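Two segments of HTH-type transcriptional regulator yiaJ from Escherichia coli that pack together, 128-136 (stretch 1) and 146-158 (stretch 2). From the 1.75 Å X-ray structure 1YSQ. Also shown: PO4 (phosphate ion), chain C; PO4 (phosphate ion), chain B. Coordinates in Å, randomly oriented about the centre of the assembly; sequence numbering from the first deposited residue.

Stretch 1, residues 128-136: LGVSCIAVP
Stretch 2 146-158: YAVSISLSTSRLK

Antiparallel strands show how a regular backbone ladder sets the stage for side chains, and this segment pair from yiaJ is a compact example. Strand 130-136 runs against strand 146-153 at 162°, their axes approaching to 4.6 Å; a helix then begins at Thr-154, and 706 Å² is buried in all.

The ladder comes first. Backbone angles are extended throughout both strands, typically near -130/150. Three pairs bond reciprocally: Ser-131 N to Leu-152 O (3.0 Å) and Leu-152 N to Ser-131 O (3.1 Å); Ile-133 N to Ile-150 O (3.0 Å) and Ile-150 N to Ile-133 O (2.9 Å); Val-135 N to Val-148 O (2.9 Å) and Val-148 N to Val-135 O (3.0 Å). Between them lie the non-hydrogen-bonded pairs Cys-132/Ser-151 and Ala-134/Ser-149, and beyond the last lies Pro-136/Ala-147, with CA atoms 4.0 to 4.5 Å apart; at the other end Val-130/Ser-153 is a fourth such pair, CA to CA 4.8 Å. Here CA-H groups face carbonyls, as where Ser-149 CA lies 3.1 Å from Ile-133 O. Proline fits this register, since the missing amide proton at Pro-136 costs no cross-strand bond.

Alternation divides the side chains. Ser-131, Ile-133 and Val-135 share one face with Leu-152, Ile-150 and Val-148. Ile-133 (m, t) brings CD1 to 3.8 Å from Leu-157 CD1, and Leu-157 (t, p) also sets CD2 3.6 Å from Ser-131 CB. Further along, Val-135 (m) places CG2 4.2 Å from CB of Val-148 (t). Ile-150 (m, t) and Leu-152 (p, t) are buried on this face too. The other face carries small residues: Ala-134 CB meets Ser-149 CB at 3.7 Å, and Cys-132 SG (m) lies 3.6 Å from Ser-151 OG (m). Ser-149 (p) places OG 2.9 Å from O3 of the chain B phosphate.

Polar contacts secure the strand-to-helix turn. Thr-154 N donates to Gly-129 O (3.0 Å), while the hydroxyls Ser-131 OG and Thr-154 OG1, both on m rotamers, hydrogen-bond at 2.8 Å, satisfying polar groups of two buried residues. Gly-129 adopts 84/-5, where a CB would jam against the preceding carbonyl. A water donates to Gly-129 O at 3.2 Å and accepts from Ser-155 N at 3.0 Å. Ser-153 (p) caps the helix, its OG accepting from Arg-156 N at 3.0 Å; the chain C phosphate, probably from the crystallisation liquor, accepts through O2 from Ser-153 N (2.9 Å) and Ser-153 OG (2.5 Å). The helix opens with Leu-157 N to Ser-153 O at 2.9 Å, and the CA-to-CB bond of Leu-157 points toward the first strand.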

# COMPACT_ATOMS: atom_id res chain seq x y z
N LEU A 128 14.59 -1.27 8.50
CA LEU A 128 15.46 -2.17 7.76
C LEU A 128 14.95 -3.58 7.94
O LEU A 128 14.44 -3.92 9.01
CB LEU A 128 16.92 -2.06 8.22
CG LEU A 128 17.60 -0.71 7.99
CD1 LEU A 128 19.07 -0.79 8.44
CD2 LEU A 128 17.52 -0.23 6.53
N GLY A 129 15.05 -4.37 6.87
CA GLY A 129 14.56 -5.74 6.89
C GLY A 129 13.08 -5.94 6.62
O GLY A 129 12.62 -7.07 6.53
N VAL A 130 12.33 -4.85 6.48
CA VAL A 130 10.90 -4.91 6.19
C VAL A 130 10.66 -4.21 4.85
O VAL A 130 11.08 -3.05 4.67
CB VAL A 130 10.05 -4.23 7.30
CG1 VAL A 130 8.54 -4.25 6.95
CG2 VAL A 130 10.33 -4.85 8.68
N SER A 131 10.01 -4.93 3.93
CA SER A 131 9.64 -4.41 2.61
C SER A 131 8.15 -4.58 2.37
O SER A 131 7.51 -5.43 3.01
CB SER A 131 10.41 -5.16 1.53
OG SER A 131 11.80 -4.94 1.70
N CYS A 132 7.57 -3.79 1.46
CA CYS A 132 6.17 -4.00 1.07
C CYS A 132 6.00 -3.80 -0.43
O CYS A 132 6.81 -3.11 -1.06
CB CYS A 132 5.24 -3.03 1.81
SG CYS A 132 5.56 -3.04 3.59
N ILE A 133 4.96 -4.42 -0.99
CA ILE A 133 4.56 -4.17 -2.39
C ILE A 133 3.10 -3.74 -2.34
O ILE A 133 2.31 -4.39 -1.65
CB ILE A 133 4.67 -5.45 -3.26
CG1 ILE A 133 6.03 -6.12 -3.08
CG2 ILE A 133 4.44 -5.12 -4.76
CD1 ILE A 133 6.02 -7.60 -3.49
N ALA A 134 2.73 -2.68 -3.05
CA ALA A 134 1.38 -2.14 -2.96
C ALA A 134 0.82 -1.84 -4.35
O ALA A 134 1.58 -1.56 -5.30
CB ALA A 134 1.37 -0.88 -2.09
N VAL A 135 -0.51 -1.91 -4.47
CA VAL A 135 -1.22 -1.59 -5.70
C VAL A 135 -2.48 -0.75 -5.40
O VAL A 135 -3.05 -0.84 -4.32
CB VAL A 135 -1.65 -2.87 -6.50
CG1 VAL A 135 -0.45 -3.61 -7.07
CG2 VAL A 135 -2.53 -3.80 -5.64
N PRO A 136 -2.92 0.05 -6.37
CA PRO A 136 -4.19 0.80 -6.25
C PRO A 136 -5.42 -0.09 -6.45
O PRO A 136 -5.34 -1.10 -7.14
CB PRO A 136 -4.09 1.82 -7.40
CG PRO A 136 -3.23 1.11 -8.45
CD PRO A 136 -2.21 0.36 -7.64
N TYR A 146 -8.81 3.27 -2.42
CA TYR A 146 -8.30 2.19 -1.55
C TYR A 146 -7.04 1.62 -2.19
O TYR A 146 -6.80 1.83 -3.38
CB TYR A 146 -9.31 1.05 -1.37
CG TYR A 146 -10.67 1.51 -0.94
CD1 TYR A 146 -10.92 1.88 0.38
CD2 TYR A 146 -11.70 1.61 -1.86
CE1 TYR A 146 -12.17 2.34 0.77
CE2 TYR A 146 -12.96 2.06 -1.48
CZ TYR A 146 -13.17 2.43 -0.17
OH TYR A 146 -14.41 2.87 0.19
N ALA A 147 -6.27 0.89 -1.40
CA ALA A 147 -5.05 0.27 -1.89
C ALA A 147 -4.79 -1.00 -1.09
O ALA A 147 -5.27 -1.14 0.04
CB ALA A 147 -3.88 1.26 -1.78
N VAL A 148 -4.04 -1.91 -1.68
CA VAL A 148 -3.74 -3.19 -1.03
C VAL A 148 -2.23 -3.34 -0.99
O VAL A 148 -1.55 -2.96 -1.94
CB VAL A 148 -4.30 -4.39 -1.84
CG1 VAL A 148 -4.10 -5.73 -1.09
CG2 VAL A 148 -5.76 -4.20 -2.21
N SER A 149 -1.69 -3.93 0.09
CA SER A 149 -0.26 -4.21 0.12
C SER A 149 0.08 -5.54 0.77
O SER A 149 -0.73 -6.09 1.52
CB SER A 149 0.50 -3.04 0.77
OG SER A 149 0.37 -3.04 2.19
N ILE A 150 1.25 -6.07 0.42
CA ILE A 150 1.80 -7.26 1.06
C ILE A 150 3.05 -6.84 1.81
O ILE A 150 3.92 -6.20 1.22
CB ILE A 150 2.17 -8.35 0.00
CG1 ILE A 150 0.93 -8.85 -0.75
CG2 ILE A 150 2.94 -9.51 0.69
CD1 ILE A 150 1.23 -9.82 -1.95
N SER A 151 3.17 -7.20 3.10
CA SER A 151 4.40 -6.93 3.84
C SER A 151 5.13 -8.24 4.05
O SER A 151 4.49 -9.28 4.28
CB SER A 151 4.14 -6.30 5.23
OG SER A 151 3.17 -5.26 5.20
N LEU A 152 6.46 -8.19 3.97
CA LEU A 152 7.29 -9.37 4.16
C LEU A 152 8.71 -8.93 4.44
O LEU A 152 9.04 -7.75 4.25
CB LEU A 152 7.22 -10.30 2.93
CG LEU A 152 7.90 -9.88 1.62
CD1 LEU A 152 7.97 -11.09 0.68
CD2 LEU A 152 7.19 -8.72 0.93
N SER A 153 9.56 -9.86 4.88
CA SER A 153 10.97 -9.54 5.10
C SER A 153 11.66 -9.24 3.76
O SER A 153 11.37 -9.87 2.73
CB SER A 153 11.71 -10.68 5.82
OG SER A 153 11.73 -11.85 5.01
N THR A 154 12.58 -8.28 3.79
CA THR A 154 13.36 -7.92 2.61
C THR A 154 14.09 -9.16 2.09
O THR A 154 14.19 -9.38 0.88
CB THR A 154 14.37 -6.86 2.99
OG1 THR A 154 13.68 -5.76 3.59
CG2 THR A 154 15.04 -6.28 1.74
N SER A 155 14.57 -9.96 3.04
CA SER A 155 15.25 -11.20 2.77
C SER A 155 14.38 -12.13 1.93
O SER A 155 14.83 -12.66 0.90
CB SER A 155 15.60 -11.87 4.09
OG SER A 155 16.59 -12.84 3.86
N ARG A 156 13.13 -12.32 2.36
CA ARG A 156 12.23 -13.18 1.62
C ARG A 156 11.87 -12.58 0.26
O ARG A 156 11.80 -13.29 -0.74
CB ARG A 156 10.96 -13.52 2.42
CG ARG A 156 10.07 -14.52 1.71
CD ARG A 156 10.74 -15.87 1.47
NE ARG A 156 9.82 -16.85 0.89
CZ ARG A 156 10.19 -17.91 0.17
NH1 ARG A 156 11.48 -18.16 -0.08
NH2 ARG A 156 9.27 -18.73 -0.32
N LEU A 157 11.66 -11.27 0.22
CA LEU A 157 11.31 -10.61 -1.04
C LEU A 157 12.40 -10.82 -2.11
O LEU A 157 12.10 -11.05 -3.29
CB LEU A 157 11.07 -9.13 -0.80
CG LEU A 157 10.73 -8.29 -2.04
CD1 LEU A 157 9.48 -8.83 -2.72
CD2 LEU A 157 10.55 -6.87 -1.61
N LYS A 158 13.65 -10.74 -1.69
CA LYS A 158 14.76 -10.96 -2.62
C LYS A 158 14.75 -12.39 -3.15
O LYS A 158 15.08 -12.63 -4.32
CB LYS A 158 16.09 -10.60 -1.96
CG LYS A 158 16.37 -9.11 -2.04
CD LYS A 158 17.40 -8.67 -1.02
CE LYS A 158 17.54 -7.15 -1.02
NZ LYS A 158 18.53 -6.71 0.02
P PO4 C . 8.38 -13.79 5.54
O1 PO4 C . 9.00 -14.69 6.57
O2 PO4 C . 9.35 -12.71 5.18
O3 PO4 C . 7.99 -14.65 4.38
O4 PO4 C . 7.12 -13.14 6.09
P PO4 B . 2.33 0.18 3.46
O1 PO4 B . 3.84 0.44 3.33
O2 PO4 B . 1.56 0.66 2.27
O3 PO4 B . 2.03 -1.29 3.71
O4 PO4 B . 1.88 0.97 4.68
O HOH W 1 14.97 -9.13 5.93